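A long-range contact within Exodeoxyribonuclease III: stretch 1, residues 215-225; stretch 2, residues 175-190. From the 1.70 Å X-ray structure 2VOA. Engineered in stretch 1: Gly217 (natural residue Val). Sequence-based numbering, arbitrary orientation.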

ATOM      1  N   TRP A 215      16.909  10.711 -15.400  1.00 29.42           N
ATOM      2  CA  TRP A 215      18.355  10.446 -15.273  1.00 30.59           C
ATOM      3  C   TRP A 215      18.673   9.061 -15.778  1.00 30.01           C
ATOM      4  O   TRP A 215      17.819   8.163 -15.774  1.00 28.66           O
ATOM      5  CB  TRP A 215      18.779  10.451 -13.790  1.00 32.72           C
ATOM      6  CG  TRP A 215      18.529  11.689 -13.052  1.00 35.12           C
ATOM      7  CD1 TRP A 215      17.305  12.219 -12.711  1.00 35.83           C
ATOM      8  CD2 TRP A 215      19.514  12.572 -12.512  1.00 36.79           C
ATOM      9  NE1 TRP A 215      17.481  13.377 -12.013  1.00 38.63           N
ATOM     10  CE2 TRP A 215      18.822  13.622 -11.873  1.00 37.83           C
ATOM     11  CE3 TRP A 215      20.920  12.579 -12.509  1.00 38.68           C
ATOM     12  CZ2 TRP A 215      19.484  14.688 -11.233  1.00 38.79           C
ATOM     13  CZ3 TRP A 215      21.585  13.670 -11.868  1.00 37.32           C
ATOM     14  CH2 TRP A 215      20.859  14.683 -11.245  1.00 37.52           C
ATOM     15  N   ARG A 216      19.923   8.859 -16.211  1.00 28.46           N
ATOM     16  CA  ARG A 216      20.355   7.517 -16.615  1.00 29.36           C
ATOM     17  C   ARG A 216      21.617   7.175 -15.801  1.00 29.40           C
ATOM     18  O   ARG A 216      22.762   7.368 -16.258  1.00 28.83           O
ATOM     19  CB  ARG A 216      20.581   7.435 -18.144  1.00 29.65           C
ATOM     20  CG  ARG A 216      20.510   5.974 -18.701  1.00 29.27           C
ATOM     21  CD  ARG A 216      21.707   5.120 -18.278  1.00 29.94           C
ATOM     22  NE  ARG A 216      22.916   5.606 -18.935  1.00 27.87           N
ATOM     23  CZ  ARG A 216      23.960   4.859 -19.286  1.00 30.68           C
ATOM     24  NH1 ARG A 216      24.001   3.544 -19.006  1.00 31.33           N
ATOM     25  NH2 ARG A 216      24.970   5.434 -19.927  1.00 29.76           N
ATOM     26  N   GLY A 217      21.381   6.699 -14.574  1.00 28.54           N
ATOM     27  CA  GLY A 217      22.464   6.317 -13.649  1.00 29.32           C
ATOM     28  C   GLY A 217      22.639   4.807 -13.472  1.00 30.42           C
ATOM     29  O   GLY A 217      23.513   4.365 -12.701  1.00 31.25           O
ATOM     30  N   ASP A 218      21.806   4.029 -14.156  1.00 29.85           N
ATOM     31  CA  ASP A 218      21.855   2.555 -14.170  1.00 30.59           C
ATOM     32  C   ASP A 218      22.601   2.113 -15.440  1.00 30.97           C
ATOM     33  O   ASP A 218      22.474   2.740 -16.495  1.00 30.68           O
ATOM     34  CB  ASP A 218      20.441   1.956 -14.163  1.00 31.73           C
ATOM     35  CG  ASP A 218      19.625   2.409 -12.981  1.00 32.96           C
ATOM     36  OD1 ASP A 218      18.848   3.388 -13.115  1.00 33.86           O
ATOM     37  OD2 ASP A 218      19.786   1.779 -11.916  1.00 35.17           O
ATOM     38  N   ALA A 219      23.374   1.024 -15.360  1.00 30.04           N
ATOM     39  CA  ALA A 219      24.191   0.636 -16.519  1.00 29.78           C
ATOM     40  C   ALA A 219      24.414  -0.881 -16.554  1.00 30.46           C
ATOM     41  O   ALA A 219      24.373  -1.556 -15.504  1.00 30.24           O
ATOM     42  CB  ALA A 219      25.545   1.396 -16.550  1.00 29.78           C
ATOM     43  N   ILE A 220      24.635  -1.378 -17.773  1.00 30.42           N
ATOM     44  CA  ILE A 220      25.149  -2.717 -17.990  1.00 29.97           C
ATOM     45  C   ILE A 220      26.482  -2.560 -18.721  1.00 30.23           C
ATOM     46  O   ILE A 220      26.518  -2.107 -19.867  1.00 28.99           O
ATOM     47  CB  ILE A 220      24.183  -3.576 -18.835  1.00 29.15           C
ATOM     48  CG1 ILE A 220      22.863  -3.795 -18.062  1.00 31.57           C
ATOM     49  CG2 ILE A 220      24.853  -4.922 -19.215  1.00 29.00           C
ATOM     50  CD1 ILE A 220      21.728  -4.364 -18.936  1.00 32.40           C
ATOM     51  N   LEU A 221      27.572  -2.920 -18.039  1.00 29.83           N
ATOM     52  CA  LEU A 221      28.913  -2.760 -18.593  1.00 30.22           C
ATOM     53  C   LEU A 221      29.456  -4.134 -18.915  1.00 30.75           C
ATOM     54  O   LEU A 221      29.470  -5.001 -18.050  1.00 31.88           O
ATOM     55  CB  LEU A 221      29.835  -2.057 -17.593  1.00 30.55           C
ATOM     56  CG  LEU A 221      29.565  -0.611 -17.139  1.00 34.33           C
ATOM     57  CD1 LEU A 221      29.012   0.251 -18.252  1.00 33.84           C
ATOM     58  CD2 LEU A 221      28.641  -0.561 -15.998  1.00 35.22           C
ATOM     59  N   ALA A 222      29.865  -4.340 -20.162  1.00 29.76           N
ATOM     60  CA  ALA A 222      30.315  -5.671 -20.575  1.00 28.90           C
ATOM     61  C   ALA A 222      31.792  -5.638 -20.978  1.00 28.26           C
ATOM     62  O   ALA A 222      32.293  -4.630 -21.514  1.00 28.42           O
ATOM     63  CB  ALA A 222      29.452  -6.167 -21.744  1.00 29.76           C
ATOM     64  N   THR A 223      32.503  -6.741 -20.727  1.00 28.10           N
ATOM     65  CA  THR A 223      33.897  -6.825 -21.150  1.00 27.80           C
ATOM     66  C   THR A 223      33.933  -6.835 -22.676  1.00 27.49           C
ATOM     67  O   THR A 223      32.912  -7.132 -23.303  1.00 28.35           O
ATOM     68  CB  THR A 223      34.556  -8.126 -20.639  1.00 28.39           C
ATOM     69  OG1 THR A 223      33.726  -9.251 -20.979  1.00 28.37           O
ATOM     70  CG2 THR A 223      34.794  -8.033 -19.131  1.00 28.43           C
ATOM     71  N   PRO A 224      35.081  -6.461 -23.285  1.00 28.40           N
ATOM     72  CA  PRO A 224      35.092  -6.350 -24.759  1.00 27.82           C
ATOM     73  C   PRO A 224      34.533  -7.536 -25.586  1.00 27.98           C
ATOM     74  O   PRO A 224      33.740  -7.283 -26.491  1.00 28.49           O
ATOM     75  CB  PRO A 224      36.554  -6.023 -25.106  1.00 28.26           C
ATOM     76  CG  PRO A 224      37.141  -5.443 -23.812  1.00 29.47           C
ATOM     77  CD  PRO A 224      36.366  -6.075 -22.670  1.00 28.69           C
ATOM     78  N   PRO A 225      34.896  -8.806 -25.262  1.00 27.77           N
ATOM     79  CA  PRO A 225      34.426  -9.918 -26.101  1.00 27.90           C
ATOM     80  C   PRO A 225      32.917 -10.135 -25.982  1.00 27.21           C
ATOM     81  O   PRO A 225      32.290 -10.575 -26.946  1.00 27.39           O
ATOM     82  CB  PRO A 225      35.179 -11.147 -25.563  1.00 27.28           C
ATOM     83  CG  PRO A 225      35.945 -10.717 -24.406  1.00 29.03           C
ATOM     84  CD  PRO A 225      35.717  -9.277 -24.125  1.00 28.30           C
TER
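Stretch 2 175-190: AYKKILELGFVDVLRK

Stretch 2 enters as a helix through 175-180, turns at Gly183, runs as a short strand at 185-186 and winds into a second helix from 187 or so. The short strand lies antiparallel to strand 218-222, whereas the first helix passes it with an axis-to-axis distance of 11.5 Å and an angle of 33° between N-to-C directions. Gly183, the first residue after the helix to leave helical phi/psi, has phi 127° and psi 30°; a CB there would jam against the preceding carbonyl O, so glycine suits the turn. Its own O lies 3.0 Å from Pro224 CD and finds no polar partner.

Ala222 and Val185 form the hydrogen-bonded pair of the ladder: Val185 N donates to Ala222 O at 2.8 Å, and Ala222 N donates to Val185 O at 3.0 Å. The neighbouring pair, Leu221 and Asp186, is non-hydrogen-bonded, although Leu221 CA approaches Val185 O to 3.2 Å in a CA-H...O contact. Beyond it, Val187 N donates to Ile220 O at 3.3 Å, carrying the pairing to the start of the second helix.

On the sheet face of Leu221 and Asp186, chi1 m sets Leu221 CG 3.8 Å from Leu180 CD2, and with chi2 at -36° Leu221 CD2 lies 3.6 Å from Tyr176 OH. Leu180 points sideways at CB, but its extended m,t side chain carries the end inward. Tyr176, with chi1 t, spans the gap from the helix, and its OH also reaches 3.5 Å from Ala219 CB, where a small side chain accommodates it. Phe184, chi1 m, packs its CB 3.7 Å from Leu221 CB. On the other face, Ala222 CB meets Val187 CG1 at 4.0 Å, while Ile220 CG2 lies 4.0 Å from Val187 CG2.

The polar end of the contact is a two-pronged salt bridge. Arg216 leaves its backbone with chi1 t, then folds through two m rotamers, presenting the guanidinium edge to the carboxylate of Asp186: Arg216 NH1 to Asp186 OD1 is 3.0 Å and Arg216 NH2 to Asp186 OD2 is 2.8 Å. Asp186 suits this match with chi1 t and two oxygens to offer. Arg216 NH1 also donates to Asp218 O at 3.0 Å, tying the folded side chain back to the first residue of the neighbouring strand. Leu188, in the t,p rotamer, covers one guanidinium face, its CD2 3.7 Å from Arg216 NE. A water donates to Asp186 OD1 at 2.7 Å and accepts from Ile220 N at 3.0 Å and Leu188 N at 3.1 Å, linking strand, carboxylate and helix.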

ATOM      1  N   ALA A 175      35.635   9.332 -11.326  1.00 28.86           N
ATOM      2  CA  ALA A 175      35.923   8.078 -10.628  1.00 28.97           C
ATOM      3  C   ALA A 175      35.247   6.895 -11.309  1.00 29.00           C
ATOM      4  O   ALA A 175      35.810   5.814 -11.422  1.00 29.78           O
ATOM      5  CB  ALA A 175      35.527   8.163  -9.156  1.00 29.88           C
ATOM      6  N   TYR A 176      34.040   7.126 -11.814  1.00 27.90           N
ATOM      7  CA  TYR A 176      33.284   6.077 -12.483  1.00 29.30           C
ATOM      8  C   TYR A 176      33.951   5.782 -13.831  1.00 29.22           C
ATOM      9  O   TYR A 176      34.224   4.619 -14.170  1.00 29.34           O
ATOM     10  CB  TYR A 176      31.847   6.556 -12.655  1.00 29.07           C
ATOM     11  CG  TYR A 176      30.948   5.622 -13.405  1.00 28.75           C
ATOM     12  CD1 TYR A 176      30.553   4.411 -12.850  1.00 28.68           C
ATOM     13  CD2 TYR A 176      30.491   5.947 -14.685  1.00 30.32           C
ATOM     14  CE1 TYR A 176      29.710   3.548 -13.521  1.00 30.83           C
ATOM     15  CE2 TYR A 176      29.615   5.081 -15.383  1.00 29.80           C
ATOM     16  CZ  TYR A 176      29.238   3.893 -14.799  1.00 28.95           C
ATOM     17  OH  TYR A 176      28.398   3.033 -15.455  1.00 29.09           O
ATOM     18  N   LYS A 177      34.261   6.835 -14.574  1.00 29.44           N
ATOM     19  CA  LYS A 177      34.909   6.659 -15.888  1.00 30.07           C
ATOM     20  C   LYS A 177      36.274   5.982 -15.782  1.00 29.56           C
ATOM     21  O   LYS A 177      36.661   5.242 -16.682  1.00 30.79           O
ATOM     22  CB  LYS A 177      34.986   7.972 -16.641  1.00 30.81           C
ATOM     23  CG  LYS A 177      33.598   8.519 -17.008  1.00 32.21           C
ATOM     24  CD  LYS A 177      33.753   9.969 -17.454  1.00 39.05           C
ATOM     25  CE  LYS A 177      32.741  10.322 -18.486  1.00 42.30           C
ATOM     26  NZ  LYS A 177      33.357  11.203 -19.553  1.00 43.43           N
ATOM     27  N   LYS A 178      36.982   6.192 -14.668  1.00 28.76           N
ATOM     28  CA  LYS A 178      38.243   5.499 -14.425  1.00 29.28           C
ATOM     29  C   LYS A 178      38.063   3.976 -14.457  1.00 29.55           C
ATOM     30  O   LYS A 178      38.915   3.243 -14.986  1.00 30.40           O
ATOM     31  CB  LYS A 178      38.814   5.954 -13.075  1.00 29.39           C
ATOM     32  CG  LYS A 178      40.134   5.314 -12.689  1.00 30.27           C
ATOM     33  CD  LYS A 178      40.554   5.747 -11.287  1.00 30.39           C
ATOM     34  CE  LYS A 178      41.738   4.936 -10.794  1.00 33.21           C
ATOM     35  NZ  LYS A 178      42.437   5.542  -9.636  1.00 33.13           N
ATOM     36  N   ILE A 179      36.940   3.505 -13.920  1.00 28.87           N
ATOM     37  CA  ILE A 179      36.622   2.073 -13.937  1.00 29.43           C
ATOM     38  C   ILE A 179      36.286   1.621 -15.355  1.00 29.66           C
ATOM     39  O   ILE A 179      36.769   0.585 -15.801  1.00 29.91           O
ATOM     40  CB  ILE A 179      35.451   1.715 -13.005  1.00 29.57           C
ATOM     41  CG1 ILE A 179      35.655   2.326 -11.589  1.00 29.49           C
ATOM     42  CG2 ILE A 179      35.315   0.189 -12.907  1.00 28.71           C
ATOM     43  CD1 ILE A 179      34.437   2.137 -10.599  1.00 31.41           C
ATOM     44  N   LEU A 180      35.472   2.387 -16.072  1.00 30.05           N
ATOM     45  CA  LEU A 180      35.160   2.035 -17.472  1.00 31.27           C
ATOM     46  C   LEU A 180      36.428   1.824 -18.309  1.00 31.69           C
ATOM     47  O   LEU A 180      36.475   0.960 -19.187  1.00 32.02           O
ATOM     48  CB  LEU A 180      34.310   3.133 -18.128  1.00 32.16           C
ATOM     49  CG  LEU A 180      32.901   3.358 -17.565  1.00 35.18           C
ATOM     50  CD1 LEU A 180      32.066   4.204 -18.550  1.00 37.37           C
ATOM     51  CD2 LEU A 180      32.209   2.074 -17.245  1.00 36.21           C
ATOM     52  N   GLU A 181      37.450   2.635 -18.033  1.00 31.98           N
ATOM     53  CA  GLU A 181      38.700   2.603 -18.793  1.00 33.94           C
ATOM     54  C   GLU A 181      39.456   1.277 -18.651  1.00 32.83           C
ATOM     55  O   GLU A 181      40.393   1.002 -19.415  1.00 33.18           O
ATOM     56  CB  GLU A 181      39.607   3.761 -18.374  1.00 34.06           C
ATOM     57  CG  GLU A 181      39.228   5.106 -18.957  1.00 37.38           C
ATOM     58  CD  GLU A 181      40.084   6.251 -18.380  1.00 38.63           C
ATOM     59  OE1 GLU A 181      41.063   5.985 -17.634  1.00 42.99           O
ATOM     60  OE2 GLU A 181      39.767   7.426 -18.668  1.00 45.65           O
ATOM     61  N   LEU A 182      39.074   0.476 -17.661  1.00 31.59           N
ATOM     62  CA  LEU A 182      39.645  -0.865 -17.487  1.00 31.41           C
ATOM     63  C   LEU A 182      39.289  -1.775 -18.668  1.00 32.23           C
ATOM     64  O   LEU A 182      39.985  -2.776 -18.936  1.00 31.61           O
ATOM     65  CB  LEU A 182      39.154  -1.505 -16.188  1.00 31.38           C
ATOM     66  CG  LEU A 182      39.724  -0.980 -14.871  1.00 30.51           C
ATOM     67  CD1 LEU A 182      39.031  -1.692 -13.713  1.00 32.54           C
ATOM     68  CD2 LEU A 182      41.227  -1.194 -14.792  1.00 32.86           C
ATOM     69  N   GLY A 183      38.202  -1.426 -19.348  1.00 32.73           N
ATOM     70  CA  GLY A 183      37.773  -2.150 -20.544  1.00 34.20           C
ATOM     71  C   GLY A 183      36.334  -2.582 -20.455  1.00 35.29           C
ATOM     72  O   GLY A 183      35.947  -3.633 -21.003  1.00 37.19           O
ATOM     73  N   PHE A 184      35.521  -1.811 -19.739  1.00 33.42           N
ATOM     74  CA  PHE A 184      34.093  -2.053 -19.748  1.00 33.74           C
ATOM     75  C   PHE A 184      33.435  -1.228 -20.834  1.00 33.64           C
ATOM     76  O   PHE A 184      33.810  -0.059 -21.062  1.00 35.77           O
ATOM     77  CB  PHE A 184      33.479  -1.734 -18.403  1.00 33.37           C
ATOM     78  CG  PHE A 184      33.799  -2.738 -17.344  1.00 34.06           C
ATOM     79  CD1 PHE A 184      34.725  -2.426 -16.341  1.00 35.94           C
ATOM     80  CD2 PHE A 184      33.178  -3.993 -17.341  1.00 34.17           C
ATOM     81  CE1 PHE A 184      35.016  -3.354 -15.346  1.00 36.58           C
ATOM     82  CE2 PHE A 184      33.465  -4.935 -16.346  1.00 36.17           C
ATOM     83  CZ  PHE A 184      34.375  -4.608 -15.348  1.00 35.72           C
ATOM     84  N   VAL A 185      32.481  -1.844 -21.527  1.00 31.61           N
ATOM     85  CA  VAL A 185      31.705  -1.133 -22.546  1.00 30.09           C
ATOM     86  C   VAL A 185      30.278  -0.846 -22.028  1.00 29.62           C
ATOM     87  O   VAL A 185      29.571  -1.764 -21.610  1.00 29.53           O
ATOM     88  CB  VAL A 185      31.629  -1.954 -23.837  1.00 30.52           C
ATOM     89  CG1 VAL A 185      30.850  -1.191 -24.877  1.00 31.21           C
ATOM     90  CG2 VAL A 185      33.067  -2.241 -24.350  1.00 31.58           C
ATOM     91  N   ASP A 186      29.866   0.420 -22.088  1.00 29.43           N
ATOM     92  CA  ASP A 186      28.523   0.830 -21.618  1.00 29.96           C
ATOM     93  C   ASP A 186      27.623   0.504 -22.806  1.00 29.01           C
ATOM     94  O   ASP A 186      27.505   1.302 -23.748  1.00 29.92           O
ATOM     95  CB  ASP A 186      28.535   2.341 -21.371  1.00 29.56           C
ATOM     96  CG  ASP A 186      27.287   2.883 -20.669  1.00 30.94           C
ATOM     97  OD1 ASP A 186      26.244   2.213 -20.533  1.00 32.07           O
ATOM     98  OD2 ASP A 186      27.363   4.052 -20.225  1.00 31.67           O
ATOM     99  N   VAL A 187      27.042  -0.691 -22.798  1.00 28.65           N
ATOM    100  CA  VAL A 187      26.405  -1.200 -24.028  1.00 28.84           C
ATOM    101  C   VAL A 187      25.183  -0.382 -24.463  1.00 29.26           C
ATOM    102  O   VAL A 187      24.853  -0.349 -25.654  1.00 28.19           O
ATOM    103  CB  VAL A 187      26.116  -2.747 -23.957  1.00 28.40           C
ATOM    104  CG1 VAL A 187      27.420  -3.510 -23.893  1.00 28.99           C
ATOM    105  CG2 VAL A 187      25.169  -3.091 -22.774  1.00 30.95           C
ATOM    106  N   LEU A 188      24.517   0.278 -23.511  1.00 28.91           N
ATOM    107  CA  LEU A 188      23.409   1.197 -23.866  1.00 29.37           C
ATOM    108  C   LEU A 188      23.883   2.173 -24.938  1.00 28.94           C
ATOM    109  O   LEU A 188      23.146   2.455 -25.889  1.00 28.48           O
ATOM    110  CB  LEU A 188      22.905   1.967 -22.635  1.00 29.19           C
ATOM    111  CG  LEU A 188      21.755   2.943 -22.962  1.00 27.97           C
ATOM    112  CD1 LEU A 188      20.557   2.211 -23.589  1.00 29.59           C
ATOM    113  CD2 LEU A 188      21.377   3.697 -21.674  1.00 28.70           C
ATOM    114  N   ARG A 189      25.126   2.654 -24.811  1.00 28.45           N
ATOM    115  CA  ARG A 189      25.683   3.610 -25.793  1.00 29.21           C
ATOM    116  C   ARG A 189      26.328   2.986 -27.038  1.00 29.24           C
ATOM    117  O   ARG A 189      26.542   3.675 -28.048  1.00 29.55           O
ATOM    118  CB  ARG A 189      26.613   4.624 -25.100  1.00 29.19           C
ATOM    119  CG  ARG A 189      25.953   5.328 -23.911  1.00 29.42           C
ATOM    120  CD  ARG A 189      24.652   6.003 -24.352  1.00 28.66           C
ATOM    121  NE  ARG A 189      24.047   6.785 -23.286  1.00 29.16           N
ATOM    122  CZ  ARG A 189      22.848   7.326 -23.366  1.00 29.54           C
ATOM    123  NH1 ARG A 189      22.135   7.188 -24.491  1.00 28.04           N
ATOM    124  NH2 ARG A 189      22.384   8.031 -22.346  1.00 30.46           N
ATOM    125  N   LYS A 190      26.587   1.676 -27.006  1.00 29.03           N
ATOM    126  CA  LYS A 190      26.872   0.971 -28.265  1.00 28.82           C
ATOM    127  C   LYS A 190      25.653   0.998 -29.198  1.00 28.19           C
ATOM    128  O   LYS A 190      25.778   1.239 -30.414  1.00 28.66           O
ATOM    129  CB  LYS A 190      27.269  -0.483 -27.963  1.00 28.99           C
ATOM    130  CG  LYS A 190      27.689  -1.286 -29.204  1.00 29.34           C
ATOM    131  CD  LYS A 190      27.953  -2.774 -28.919  1.00 30.81           C
ATOM    132  CE  LYS A 190      28.533  -3.412 -30.184  1.00 34.36           C
ATOM    133  NZ  LYS A 190      28.069  -4.810 -30.340  1.00 39.27           N
TER
HETATM  134  O   HOH W   1      24.693  -0.044 -20.483  1.00 20.46           O
HETATM  135  O   HOH W   2      26.400   7.793 -21.676  1.00 21.10           O